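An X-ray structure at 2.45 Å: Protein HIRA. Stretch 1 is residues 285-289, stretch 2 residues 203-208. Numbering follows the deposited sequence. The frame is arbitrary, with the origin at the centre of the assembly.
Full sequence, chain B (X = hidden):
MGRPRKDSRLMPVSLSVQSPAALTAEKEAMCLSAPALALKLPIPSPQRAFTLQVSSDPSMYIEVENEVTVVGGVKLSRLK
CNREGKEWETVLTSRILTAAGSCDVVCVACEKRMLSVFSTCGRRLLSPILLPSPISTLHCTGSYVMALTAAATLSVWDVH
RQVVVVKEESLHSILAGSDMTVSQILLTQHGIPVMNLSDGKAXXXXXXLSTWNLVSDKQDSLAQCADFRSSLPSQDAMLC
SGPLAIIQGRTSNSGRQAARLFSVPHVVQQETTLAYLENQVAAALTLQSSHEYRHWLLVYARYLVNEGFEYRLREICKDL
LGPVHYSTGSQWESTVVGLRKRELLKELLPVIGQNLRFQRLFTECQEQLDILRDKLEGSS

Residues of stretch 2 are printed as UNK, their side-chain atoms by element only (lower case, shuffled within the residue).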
# COMPACT_ATOMS: atom_id res chain seq x y z
N LEU B 285 -19.70 -8.38 1.92
CA LEU B 285 -18.80 -7.52 1.16
C LEU B 285 -17.37 -7.55 1.72
O LEU B 285 -16.40 -7.71 0.97
CB LEU B 285 -19.36 -6.10 1.14
CG LEU B 285 -18.55 -5.01 0.45
CD1 LEU B 285 -18.43 -5.28 -1.02
CD2 LEU B 285 -19.26 -3.70 0.66
N THR B 286 -17.23 -7.38 3.04
CA THR B 286 -15.93 -7.43 3.70
C THR B 286 -15.20 -8.75 3.43
O THR B 286 -13.98 -8.76 3.22
CB THR B 286 -16.13 -7.23 5.21
OG1 THR B 286 -16.70 -5.95 5.45
CG2 THR B 286 -14.83 -7.32 5.94
N LEU B 287 -15.92 -9.86 3.48
CA LEU B 287 -15.38 -11.17 3.15
C LEU B 287 -15.15 -11.35 1.65
O LEU B 287 -14.55 -12.36 1.26
CB LEU B 287 -16.34 -12.26 3.66
CG LEU B 287 -16.16 -12.84 5.07
CD1 LEU B 287 -14.83 -13.58 5.22
CD2 LEU B 287 -16.25 -11.75 6.09
N GLN B 288 -15.62 -10.42 0.82
CA GLN B 288 -15.58 -10.56 -0.63
C GLN B 288 -16.18 -11.90 -1.06
O GLN B 288 -15.66 -12.57 -1.95
CB GLN B 288 -14.14 -10.42 -1.16
CG GLN B 288 -13.46 -9.12 -0.77
CD GLN B 288 -12.01 -9.05 -1.26
OE1 GLN B 288 -11.59 -9.82 -2.13
NE2 GLN B 288 -11.25 -8.12 -0.69
N SER B 289 -17.29 -12.27 -0.44
CA SER B 289 -18.00 -13.51 -0.75
C SER B 289 -19.18 -13.18 -1.65
O SER B 289 -20.25 -12.79 -1.17
CB SER B 289 -18.44 -14.20 0.54
OG SER B 289 -19.47 -15.13 0.30
N UNK B 203 -13.41 -12.03 13.40
CA UNK B 203 -12.80 -10.87 12.76
C UNK B 203 -12.13 -11.34 11.48
O UNK B 203 -11.42 -12.34 11.48
c UNK B 203 -12.72 -8.36 15.07
c UNK B 203 -13.27 -8.66 17.35
c UNK B 203 -11.76 -10.20 13.66
c UNK B 203 -12.29 -9.68 14.97
c UNK B 203 -12.37 -10.50 16.10
c UNK B 203 -13.19 -7.86 16.24
c UNK B 203 -12.85 -9.99 17.30
o UNK B 203 -13.76 -8.10 18.50
N UNK B 204 -12.35 -10.61 10.41
CA UNK B 204 -11.61 -10.88 9.20
C UNK B 204 -10.80 -9.63 8.87
O UNK B 204 -11.15 -8.52 9.31
s UNK B 204 -13.22 -9.86 7.25
c UNK B 204 -12.54 -11.27 8.06
N UNK B 205 -9.70 -9.82 8.14
CA UNK B 205 -8.88 -8.69 7.72
C UNK B 205 -9.24 -8.32 6.29
O UNK B 205 -9.15 -9.15 5.38
c UNK B 205 -6.14 -7.30 6.45
c UNK B 205 -5.11 -5.36 7.41
c UNK B 205 -7.38 -8.97 7.84
c UNK B 205 -6.26 -6.95 8.79
c UNK B 205 -6.55 -7.73 7.70
c UNK B 205 -5.53 -5.76 8.65
c UNK B 205 -5.41 -6.14 6.30
N UNK B 206 -9.66 -7.08 6.08
CA UNK B 206 -9.98 -6.63 4.74
C UNK B 206 -8.73 -6.01 4.14
O UNK B 206 -8.17 -5.08 4.73
c UNK B 206 -11.13 -5.64 4.74
n UNK B 206 -12.24 -6.33 2.69
c UNK B 206 -11.62 -5.33 3.33
o UNK B 206 -11.41 -4.24 2.81
N UNK B 207 -8.24 -6.49 3.00
CA UNK B 207 -6.97 -5.95 2.47
C UNK B 207 -7.11 -4.55 1.91
O UNK B 207 -6.19 -3.74 2.07
c UNK B 207 -7.31 -8.24 1.76
c UNK B 207 -8.65 -7.73 2.30
c UNK B 207 -6.56 -6.98 1.41
N UNK B 208 -8.25 -4.22 1.31
CA UNK B 208 -8.43 -2.87 0.77
C UNK B 208 -8.62 -1.84 1.88
O UNK B 208 -8.02 -0.75 1.84
c UNK B 208 -9.62 -2.87 -0.18
o UNK B 208 -9.37 -3.71 -1.28

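Position 203 lies in a strand that begins earlier in the chain and has eight side-chain atoms: one carbon leading into a six-carbon ring, with a single oxygen on the ring atom farthest from the backbone. It is buried but stays out of reach of stretch 1. A phenol is the reading, so this is Y203.

Position 204 carries just two side-chain atoms, a carbon and then a sulfur. Its CA-to-CB bond points toward stretch 1, and the sulfur of 204 lies 3.3 Å from CG2 of T286, a tight approach, and 3.8 Å from CD2 of L287. A sulfur bonded directly to CB, with nothing beyond it, identifies cysteine, C204, with chi1 in the p well. Small and weakly polar, a thiol suits this buried spot against a methyl group and a leucine branch, where it can pack without needing a strong hydrogen-bonding partner.

Position 205 has seven carbons, one followed by a ring of six, and no heteroatom. As expected for alternation along a strand, its CA-to-CB bond points away from stretch 1, and the buried, wholly apolar ring makes no contact there: F205.

At position 206 the direction reverses again. Two carbons, the second carrying one oxygen and one nitrogen, form a short carboxamide. The amide nitrogen of 206 donates a hydrogen bond to the backbone O of T286 at 3.0 Å, while the amide oxygen is satisfied by a residue adjoining one of the stretches. This is asparagine, N206. An amide fits because it offers a donor and an acceptor on one short arm.

Position 207 has three side-chain carbons closing a ring onto the backbone nitrogen, and the ring carbon of 207 bonded to that nitrogen lies 4.0 Å from NE2 of Q288. The closed ring defines proline, P207. It takes the place of an amide hydrogen where the strand has given way to loop.

Position 208 bears one carbon and one oxygen. Its CA-to-CB bond points toward stretch 1, but the side chain stops short of contact. This short hydroxymethyl group is that of serine, S208; its small polar side chain suits a partly exposed loop.

The contact joins the end of a strand to the region where a helix finishes. Q288, with positive phi, leaves the helix in a Schellman motif, and its N bonds to O of L285 at 2.8 Å. The next carbonyl, that of T286, receives the N206 amide. Alongside this polar link, C204 packs against T286 and L287, while the amide end of Q288 approaches N206 and P207. Together the two stretches bury 246 Å², a modest patch combining one directional bond with close packing.

Stretch 2 203-208: YCFNPS
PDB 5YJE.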